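Local coordinates for pullulanase (PDB 2YOC), which hydrolyses alpha-1,6-glucosidic linkages in pullulan and related branched glucans, as a secreted calcium-containing glycosyl hydrolase, at residues 480-490 and 533-542. Residues are numbered along the deposited sequence; the frame is centred on the assembly and turned at random.
Sequences VADIQQPFSRL and LNTLVAQTDS. With CA (calcium ion), chain L.
Asp482 holds Ser542 by both carboxylate oxygens: OD1 accepts the backbone N of Ser542 at 2.9 Å, and OD2 accepts its OG at 3.0 Å. Each oxygen uses its syn lone pair, so the two donors enter the mouth of the carboxylate together, an arrangement suited to aspartate facing a serine that offers both an amide and a hydroxyl. The serine OG lies beside its own backbone N (chi1 -65°), which lets both donors serve one acid. Next to this clasp the backbones join directly, Ala481 N giving an almost straight bond of 2.9 Å to Thr540 O. Within segment 480-490, Arg489 NE and NH2 both donate to Val480 O, which lies near the guanidinium plane, while Gln485 OE1 accepts from Asp482 N.

Farther along, the contact turns apolar. From CB, Leu490 runs to a CG anti to its backbone N (chi1 174°), and there the chain forks. CD1 reaches Thr540 OG1 at 3.6 Å, whereas CD2 touches both Val537 CG2, 3.9 Å away, and Leu533 CD1, and also lies over one face of the Phe487 ring, displaced toward its rim. Leu533 in turn sets CD2 at the edge of that ring, and Ile483 CG2 meets Val537 CG1. Branched aliphatic chains suit this buried side, where helix 512-520 packs against Ile483, Phe487 and Leu533.

Beyond Val537 the chain makes a type I turn, with Thr540 N and OG1 both bonded to Val537 O, and Ala538 O and Asp541 OD1 bind a calcium ion. The polar clasp grips the residue after Asp541 and joins the metal-binding turn to loop 480-482, while apolar contacts join helices 487-493 and 529-537; together they probably keep the calcium ligands in place within the Ins domain.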
ATOM      1  N   VAL B 480       7.950  19.128  57.002  1.00 92.55           N
ATOM      2  CA  VAL B 480       7.834  17.865  56.278  1.00 93.29           C
ATOM      3  C   VAL B 480       7.767  16.650  57.223  1.00100.18           C
ATOM      4  O   VAL B 480       8.394  16.655  58.282  1.00100.24           O
ATOM      5  CB  VAL B 480       9.014  17.770  55.244  1.00 96.16           C
ATOM      6  CG1 VAL B 480       9.477  16.331  54.997  1.00 94.84           C
ATOM      7  CG2 VAL B 480       8.656  18.467  53.925  1.00 95.36           C
ATOM      8  N   ALA B 481       7.027  15.602  56.805  1.00 97.99           N
ATOM      9  CA  ALA B 481       6.906  14.334  57.530  1.00 98.49           C
ATOM     10  C   ALA B 481       6.874  13.154  56.551  1.00101.44           C
ATOM     11  O   ALA B 481       6.112  13.174  55.581  1.00100.27           O
ATOM     12  CB  ALA B 481       5.655  14.333  58.374  1.00100.67           C
ATOM     13  N   ASP B 482       7.709  12.137  56.794  1.00 97.61           N
ATOM     14  CA  ASP B 482       7.737  10.944  55.948  1.00 95.85           C
ATOM     15  C   ASP B 482       7.214   9.717  56.696  1.00 99.65           C
ATOM     16  O   ASP B 482       7.123   9.726  57.930  1.00101.76           O
ATOM     17  CB  ASP B 482       9.123  10.710  55.340  1.00 96.57           C
ATOM     18  CG  ASP B 482       9.598  11.865  54.484  1.00107.07           C
ATOM     19  OD1 ASP B 482       9.014  12.080  53.406  1.00106.71           O
ATOM     20  OD2 ASP B 482      10.543  12.563  54.905  1.00114.16           O
ATOM     21  N   ILE B 483       6.835   8.677  55.941  1.00 93.33           N
ATOM     22  CA  ILE B 483       6.255   7.428  56.441  1.00 92.47           C
ATOM     23  C   ILE B 483       7.083   6.710  57.506  1.00 99.66           C
ATOM     24  O   ILE B 483       6.516   6.017  58.354  1.00103.05           O
ATOM     25  CB  ILE B 483       5.772   6.493  55.306  1.00 93.25           C
ATOM     26  CG1 ILE B 483       6.943   5.975  54.457  1.00 91.65           C
ATOM     27  CG2 ILE B 483       4.690   7.162  54.454  1.00 92.26           C
ATOM     28  CD1 ILE B 483       6.641   4.765  53.740  1.00 94.69           C
ATOM     29  N   GLN B 484       8.404   6.913  57.490  1.00 95.57           N
ATOM     30  CA  GLN B 484       9.379   6.337  58.424  1.00 96.55           C
ATOM     31  C   GLN B 484       9.143   6.808  59.859  1.00102.14           C
ATOM     32  O   GLN B 484       9.447   6.083  60.804  1.00102.14           O
ATOM     33  CB  GLN B 484      10.812   6.727  57.990  1.00 97.14           C
ATOM     34  CG  GLN B 484      11.307   6.031  56.706  1.00118.01           C
ATOM     35  CD  GLN B 484      10.775   6.596  55.395  1.00138.37           C
ATOM     36  OE1 GLN B 484      10.750   7.813  55.160  1.00136.98           O
ATOM     37  NE2 GLN B 484      10.395   5.716  54.482  1.00123.72           N
ATOM     38  N   GLN B 485       8.577   8.019  59.996  1.00100.35           N
ATOM     39  CA  GLN B 485       8.331   8.744  61.240  1.00102.27           C
ATOM     40  C   GLN B 485       6.950   8.502  61.873  1.00109.77           C
ATOM     41  O   GLN B 485       6.025   8.089  61.163  1.00110.75           O
ATOM     42  CB  GLN B 485       8.555  10.247  60.987  1.00103.24           C
ATOM     43  CG  GLN B 485       9.977  10.563  60.521  1.00106.86           C
ATOM     44  CD  GLN B 485      10.122  11.967  60.016  1.00111.02           C
ATOM     45  OE1 GLN B 485       9.507  12.387  59.026  1.00101.46           O
ATOM     46  NE2 GLN B 485      10.978  12.713  60.669  1.00103.52           N
ATOM     47  N   PRO B 486       6.776   8.788  63.200  1.00107.14           N
ATOM     48  CA  PRO B 486       5.458   8.600  63.838  1.00107.77           C
ATOM     49  C   PRO B 486       4.301   9.309  63.163  1.00108.67           C
ATOM     50  O   PRO B 486       4.480  10.386  62.603  1.00106.47           O
ATOM     51  CB  PRO B 486       5.656   9.176  65.247  1.00111.54           C
ATOM     52  CG  PRO B 486       6.904  10.007  65.166  1.00115.44           C
ATOM     53  CD  PRO B 486       7.762   9.275  64.188  1.00109.32           C
ATOM     54  N   PHE B 487       3.102   8.717  63.274  1.00106.23           N
ATOM     55  CA  PHE B 487       1.860   9.259  62.722  1.00105.72           C
ATOM     56  C   PHE B 487       1.561  10.636  63.299  1.00110.50           C
ATOM     57  O   PHE B 487       0.998  11.477  62.599  1.00109.39           O
ATOM     58  CB  PHE B 487       0.673   8.311  62.953  1.00107.85           C
ATOM     59  CG  PHE B 487      -0.434   8.489  61.938  1.00108.13           C
ATOM     60  CD1 PHE B 487      -1.359   9.519  62.065  1.00110.74           C
ATOM     61  CD2 PHE B 487      -0.546   7.636  60.848  1.00108.99           C
ATOM     62  CE1 PHE B 487      -2.374   9.694  61.118  1.00110.95           C
ATOM     63  CE2 PHE B 487      -1.575   7.801  59.911  1.00110.94           C
ATOM     64  CZ  PHE B 487      -2.484   8.828  60.057  1.00109.29           C
ATOM     65  N   SER B 488       1.955  10.865  64.568  1.00108.66           N
ATOM     66  CA  SER B 488       1.796  12.152  65.242  1.00109.56           C
ATOM     67  C   SER B 488       2.456  13.273  64.393  1.00114.10           C
ATOM     68  O   SER B 488       1.794  14.288  64.133  1.00114.19           O
ATOM     69  CB  SER B 488       2.405  12.097  66.639  1.00112.13           C
ATOM     70  OG  SER B 488       3.772  11.723  66.583  1.00115.64           O
ATOM     71  N   ARG B 489       3.712  13.043  63.883  1.00108.77           N
ATOM     72  CA  ARG B 489       4.431  14.004  63.029  1.00106.57           C
ATOM     73  C   ARG B 489       3.585  14.419  61.822  1.00108.90           C
ATOM     74  O   ARG B 489       3.508  15.614  61.512  1.00107.76           O
ATOM     75  CB  ARG B 489       5.825  13.489  62.595  1.00103.04           C
ATOM     76  CG  ARG B 489       6.627  14.559  61.835  1.00107.71           C
ATOM     77  CD  ARG B 489       8.133  14.363  61.797  1.00107.21           C
ATOM     78  NE  ARG B 489       8.787  15.321  60.892  1.00 98.76           N
ATOM     79  CZ  ARG B 489       9.746  16.185  61.243  1.00112.54           C
ATOM     80  NH1 ARG B 489      10.207  16.211  62.486  1.00 84.54           N
ATOM     81  NH2 ARG B 489      10.275  17.001  60.340  1.00111.81           N
ATOM     82  N   LEU B 490       2.919  13.437  61.183  1.00105.63           N
ATOM     83  CA  LEU B 490       2.072  13.681  60.026  1.00105.61           C
ATOM     84  C   LEU B 490       0.980  14.675  60.334  1.00114.69           C
ATOM     85  O   LEU B 490       0.772  15.584  59.543  1.00113.91           O
ATOM     86  CB  LEU B 490       1.500  12.373  59.440  1.00105.20           C
ATOM     87  CG  LEU B 490       0.470  12.489  58.282  1.00109.55           C
ATOM     88  CD1 LEU B 490       1.047  13.174  57.040  1.00107.78           C
ATOM     89  CD2 LEU B 490      -0.057  11.135  57.901  1.00113.10           C
ATOM     90  N   LEU B 533      -4.988   7.586  52.504  1.00 85.15           N
ATOM     91  CA  LEU B 533      -4.052   8.139  53.477  1.00 86.11           C
ATOM     92  C   LEU B 533      -2.797   8.632  52.742  1.00 89.93           C
ATOM     93  O   LEU B 533      -2.288   9.715  53.048  1.00 90.08           O
ATOM     94  CB  LEU B 533      -3.697   7.100  54.577  1.00 87.09           C
ATOM     95  CG  LEU B 533      -2.524   7.424  55.534  1.00 92.55           C
ATOM     96  CD1 LEU B 533      -2.760   8.711  56.313  1.00 93.83           C
ATOM     97  CD2 LEU B 533      -2.299   6.313  56.521  1.00 96.63           C
ATOM     98  N   ASN B 534      -2.329   7.851  51.757  1.00 85.23           N
ATOM     99  CA  ASN B 534      -1.150   8.184  50.960  1.00 83.81           C
ATOM    100  C   ASN B 534      -1.268   9.559  50.298  1.00 87.61           C
ATOM    101  O   ASN B 534      -0.322  10.342  50.379  1.00 88.33           O
ATOM    102  CB  ASN B 534      -0.858   7.109  49.931  1.00 81.07           C
ATOM    103  CG  ASN B 534       0.582   7.094  49.505  1.00 98.76           C
ATOM    104  OD1 ASN B 534       1.508   7.022  50.334  1.00 83.41           O
ATOM    105  ND2 ASN B 534       0.794   7.156  48.197  1.00 92.20           N
ATOM    106  N   THR B 535      -2.449   9.877  49.720  1.00 81.40           N
ATOM    107  CA  THR B 535      -2.754  11.164  49.090  1.00 79.37           C
ATOM    108  C   THR B 535      -2.400  12.325  50.041  1.00 82.77           C
ATOM    109  O   THR B 535      -1.732  13.277  49.629  1.00 81.55           O
ATOM    110  CB  THR B 535      -4.223  11.184  48.639  1.00 84.72           C
ATOM    111  OG1 THR B 535      -4.497  10.038  47.832  1.00 87.60           O
ATOM    112  CG2 THR B 535      -4.593  12.437  47.871  1.00 81.11           C
ATOM    113  N   LEU B 536      -2.825  12.215  51.315  1.00 79.58           N
ATOM    114  CA  LEU B 536      -2.575  13.204  52.357  1.00 79.75           C
ATOM    115  C   LEU B 536      -1.093  13.244  52.706  1.00 84.32           C
ATOM    116  O   LEU B 536      -0.548  14.343  52.845  1.00 85.07           O
ATOM    117  CB  LEU B 536      -3.387  12.891  53.619  1.00 81.04           C
ATOM    118  CG  LEU B 536      -4.908  12.881  53.495  1.00 85.42           C
ATOM    119  CD1 LEU B 536      -5.495  11.999  54.543  1.00 86.87           C
ATOM    120  CD2 LEU B 536      -5.505  14.287  53.601  1.00 84.55           C
ATOM    121  N   VAL B 537      -0.437  12.056  52.841  1.00 79.15           N
ATOM    122  CA  VAL B 537       0.991  11.956  53.174  1.00 78.31           C
ATOM    123  C   VAL B 537       1.815  12.709  52.151  1.00 83.18           C
ATOM    124  O   VAL B 537       2.696  13.491  52.513  1.00 84.16           O
ATOM    125  CB  VAL B 537       1.471  10.497  53.292  1.00 81.64           C
ATOM    126  CG1 VAL B 537       2.968  10.433  53.596  1.00 80.56           C
ATOM    127  CG2 VAL B 537       0.678   9.758  54.356  1.00 83.45           C
ATOM    128  N   ALA B 538       1.480  12.483  50.875  1.00 78.51           N
ATOM    129  CA  ALA B 538       2.105  13.008  49.678  1.00 77.19           C
ATOM    130  C   ALA B 538       2.228  14.523  49.596  1.00 81.50           C
ATOM    131  O   ALA B 538       3.083  15.012  48.852  1.00 81.73           O
ATOM    132  CB  ALA B 538       1.388  12.468  48.451  1.00 77.43           C
ATOM    133  N   GLN B 539       1.378  15.265  50.331  1.00 77.58           N
ATOM    134  CA  GLN B 539       1.375  16.732  50.371  1.00 76.27           C
ATOM    135  C   GLN B 539       2.496  17.266  51.269  1.00 78.21           C
ATOM    136  O   GLN B 539       2.954  18.382  51.070  1.00 77.51           O
ATOM    137  CB  GLN B 539       0.060  17.240  50.935  1.00 78.30           C
ATOM    138  CG  GLN B 539      -1.190  16.745  50.236  1.00 91.78           C
ATOM    139  CD  GLN B 539      -2.432  17.047  51.046  1.00125.30           C
ATOM    140  OE1 GLN B 539      -2.404  17.654  52.140  1.00123.57           O
ATOM    141  NE2 GLN B 539      -3.561  16.618  50.523  1.00122.03           N
ATOM    142  N   THR B 540       2.896  16.491  52.278  1.00 73.84           N
ATOM    143  CA  THR B 540       3.912  16.869  53.252  1.00 74.63           C
ATOM    144  C   THR B 540       5.135  15.938  53.239  1.00 81.63           C
ATOM    145  O   THR B 540       5.936  15.952  54.191  1.00 79.86           O
ATOM    146  CB  THR B 540       3.275  16.896  54.639  1.00 78.06           C
ATOM    147  OG1 THR B 540       2.888  15.564  55.022  1.00 73.50           O
ATOM    148  CG2 THR B 540       2.114  17.873  54.724  1.00 71.78           C
ATOM    149  N   ASP B 541       5.265  15.102  52.181  1.00 81.19           N
ATOM    150  CA  ASP B 541       6.399  14.187  52.076  1.00 81.91           C
ATOM    151  C   ASP B 541       7.637  14.872  51.432  1.00 85.52           C
ATOM    152  O   ASP B 541       7.608  16.080  51.113  1.00 85.45           O
ATOM    153  CB  ASP B 541       6.001  12.823  51.432  1.00 84.34           C
ATOM    154  CG  ASP B 541       5.684  12.760  49.929  1.00109.04           C
ATOM    155  OD1 ASP B 541       5.753  13.816  49.245  1.00110.64           O
ATOM    156  OD2 ASP B 541       5.346  11.653  49.439  1.00120.62           O
ATOM    157  N   SER B 542       8.726  14.101  51.294  1.00 80.44           N
ATOM    158  CA  SER B 542       9.986  14.507  50.687  1.00 78.40           C
ATOM    159  C   SER B 542      10.061  13.930  49.250  1.00 84.46           C
ATOM    160  O   SER B 542      11.062  14.117  48.519  1.00 84.62           O
ATOM    161  CB  SER B 542      11.136  13.988  51.539  1.00 78.71           C
ATOM    162  OG  SER B 542      11.151  14.593  52.820  1.00 82.79           O
TER
HETATM  163 CA    CA L2076       5.416  15.944  47.704  1.00106.30          CA